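Local coordinates for Co-chaperone protein HscB, mitochondrial precursor (Homo sapiens, PDB 3BVO), which acts as a J-type co-chaperone in mitochondrial iron-sulfur cluster assembly, working with ISCU and the chaperone HSPA9 to form an iron-sulfur transfer complex, at residues F167-V171 with I186-M190. Numbering follows the deposited sequence.
Sequences FTDNV and ILTKM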
loop_
_atom_site.group_PDB
_atom_site.type_symbol
_atom_site.label_atom_id
_atom_site.label_comp_id
_atom_site.label_asym_id
_atom_site.label_seq_id
_atom_site.Cartn_x
_atom_site.Cartn_y
_atom_site.Cartn_z
ATOM N N PHE A 167 13.373 -0.977 -11.639
ATOM C CA PHE A 167 12.175 -0.169 -11.620
ATOM C C PHE A 167 11.982 0.534 -10.295
ATOM O O PHE A 167 11.542 1.673 -10.279
ATOM C CB PHE A 167 10.927 -0.990 -11.945
ATOM C CG PHE A 167 10.771 -1.314 -13.395
ATOM C CD1 PHE A 167 11.210 -0.436 -14.374
ATOM C CD2 PHE A 167 10.167 -2.496 -13.782
ATOM C CE1 PHE A 167 11.068 -0.747 -15.700
ATOM C CE2 PHE A 167 10.014 -2.807 -15.109
ATOM C CZ PHE A 167 10.466 -1.934 -16.067
ATOM N N THR A 168 12.276 -0.148 -9.191
ATOM C CA THR A 168 12.140 0.437 -7.876
ATOM C C THR A 168 13.065 1.633 -7.738
ATOM O O THR A 168 12.614 2.712 -7.359
ATOM C CB THR A 168 12.403 -0.585 -6.796
ATOM O OG1 THR A 168 11.335 -1.533 -6.809
ATOM C CG2 THR A 168 12.444 0.068 -5.423
ATOM N N ASP A 169 14.341 1.455 -8.078
ATOM C CA ASP A 169 15.295 2.565 -8.131
ATOM C C ASP A 169 14.717 3.735 -8.927
ATOM O O ASP A 169 14.773 4.883 -8.492
ATOM C CB ASP A 169 16.607 2.145 -8.803
ATOM C CG ASP A 169 17.352 1.055 -8.054
ATOM O OD1 ASP A 169 16.905 0.610 -6.975
ATOM O OD2 ASP A 169 18.412 0.633 -8.567
ATOM N N ASN A 170 14.170 3.436 -10.096
ATOM C CA ASN A 170 13.704 4.473 -10.996
ATOM C C ASN A 170 12.558 5.275 -10.431
ATOM O O ASN A 170 12.579 6.515 -10.455
ATOM C CB ASN A 170 13.291 3.871 -12.337
ATOM C CG ASN A 170 14.470 3.399 -13.137
ATOM O OD1 ASN A 170 15.620 3.568 -12.730
ATOM N ND2 ASN A 170 14.197 2.794 -14.282
ATOM N N VAL A 171 11.552 4.559 -9.937
ATOM C CA VAL A 171 10.359 5.189 -9.401
ATOM C C VAL A 171 10.709 5.952 -8.109
ATOM O O VAL A 171 10.088 6.965 -7.805
ATOM C CB VAL A 171 9.207 4.167 -9.210
ATOM C CG1 VAL A 171 9.368 3.394 -7.931
ATOM C CG2 VAL A 171 7.873 4.871 -9.203
ATOM N N ILE A 186 6.382 4.182 -14.732
ATOM C CA ILE A 186 7.092 3.046 -14.159
ATOM C C ILE A 186 6.202 2.169 -13.292
ATOM O O ILE A 186 6.302 0.950 -13.366
ATOM C CB ILE A 186 8.304 3.482 -13.357
ATOM C CG1 ILE A 186 9.094 4.541 -14.134
ATOM C CG2 ILE A 186 9.165 2.287 -13.048
ATOM C CD1 ILE A 186 10.211 5.164 -13.359
ATOM N N LEU A 187 5.317 2.767 -12.493
ATOM C CA LEU A 187 4.442 1.962 -11.643
ATOM C C LEU A 187 3.493 1.111 -12.468
ATOM O O LEU A 187 3.219 -0.027 -12.104
ATOM C CB LEU A 187 3.700 2.803 -10.601
ATOM C CG LEU A 187 4.568 3.254 -9.411
ATOM C CD1 LEU A 187 3.960 4.451 -8.726
ATOM C CD2 LEU A 187 4.833 2.151 -8.382
ATOM N N THR A 188 3.017 1.635 -13.591
ATOM C CA THR A 188 2.196 0.822 -14.492
ATOM C C THR A 188 3.000 -0.363 -15.024
ATOM O O THR A 188 2.438 -1.409 -15.334
ATOM C CB THR A 188 1.594 1.641 -15.683
ATOM O OG1 THR A 188 0.892 2.777 -15.182
ATOM C CG2 THR A 188 0.598 0.808 -16.467
ATOM N N LYS A 189 4.314 -0.196 -15.122
ATOM C CA LYS A 189 5.174 -1.279 -15.571
ATOM C C LYS A 189 5.292 -2.294 -14.470
ATOM O O LYS A 189 5.140 -3.478 -14.691
ATOM C CB LYS A 189 6.559 -0.778 -15.977
ATOM C CG LYS A 189 6.612 -0.081 -17.325
ATOM C CD LYS A 189 8.040 0.190 -17.730
ATOM C CE LYS A 189 8.121 1.106 -18.938
ATOM N NZ LYS A 189 9.535 1.235 -19.391
HETATM N N MSE A 190 5.543 -1.821 -13.265
HETATM C CA MSE A 190 5.730 -2.723 -12.145
HETATM C C MSE A 190 4.507 -3.597 -11.927
HETATM O O MSE A 190 4.621 -4.720 -11.420
HETATM C CB MSE A 190 6.061 -1.951 -10.887
HETATM C CG MSE A 190 7.460 -1.397 -10.875
HETATM SE SE MSE A 190 7.701 -0.189 -9.344
HETATM C CE MSE A 190 6.926 -1.302 -7.913
#
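Phe-167 lays its ring against the aliphatic part of Lys-189, whose CB stands 4.0 Å above one ring face, displaced toward the rim. From there the extended lysine chain crosses the phenylalanine side chain at about a right angle and brings CD to 3.6 Å from Phe-167 CZ. Nearer the backbone, Ile-186 CG2 meets Phe-167 CD1 obliquely at 3.7 Å, and Met-190, a selenomethionine in the crystal, passes its CG along Phe-167 CB, also at 3.7 Å. Cutting Phe-167 back to an alanine would probably leave the lysine methylenes and Ile-186 CG2 without their aromatic partner and open a gap between the two helices. The long branch of Ile-186 reaches across to the other backbone: with chi2 at 173° the chain is stretched, and CD1 lands 3.5 Å from Asn-170 CB and close to Val-171 N. Val-171 splits its methyls between two neighbours, CG2 packing on Leu-187 CG at 3.7 Å and CG1 facing the selenium of Met-190. No hydrogen bond joins the segments; apolar packing holds them. They belong to helices 150-176 and 180-203, an antiparallel hairpin in the HscB C-terminal domain, with local axes 9.9 Å apart and their directions 156° from each other. Leu-187 and Met-190 also touch helix 106-116, while Val-171 meets Phe-55 from a loop, tying this hairpin to the J-domain region.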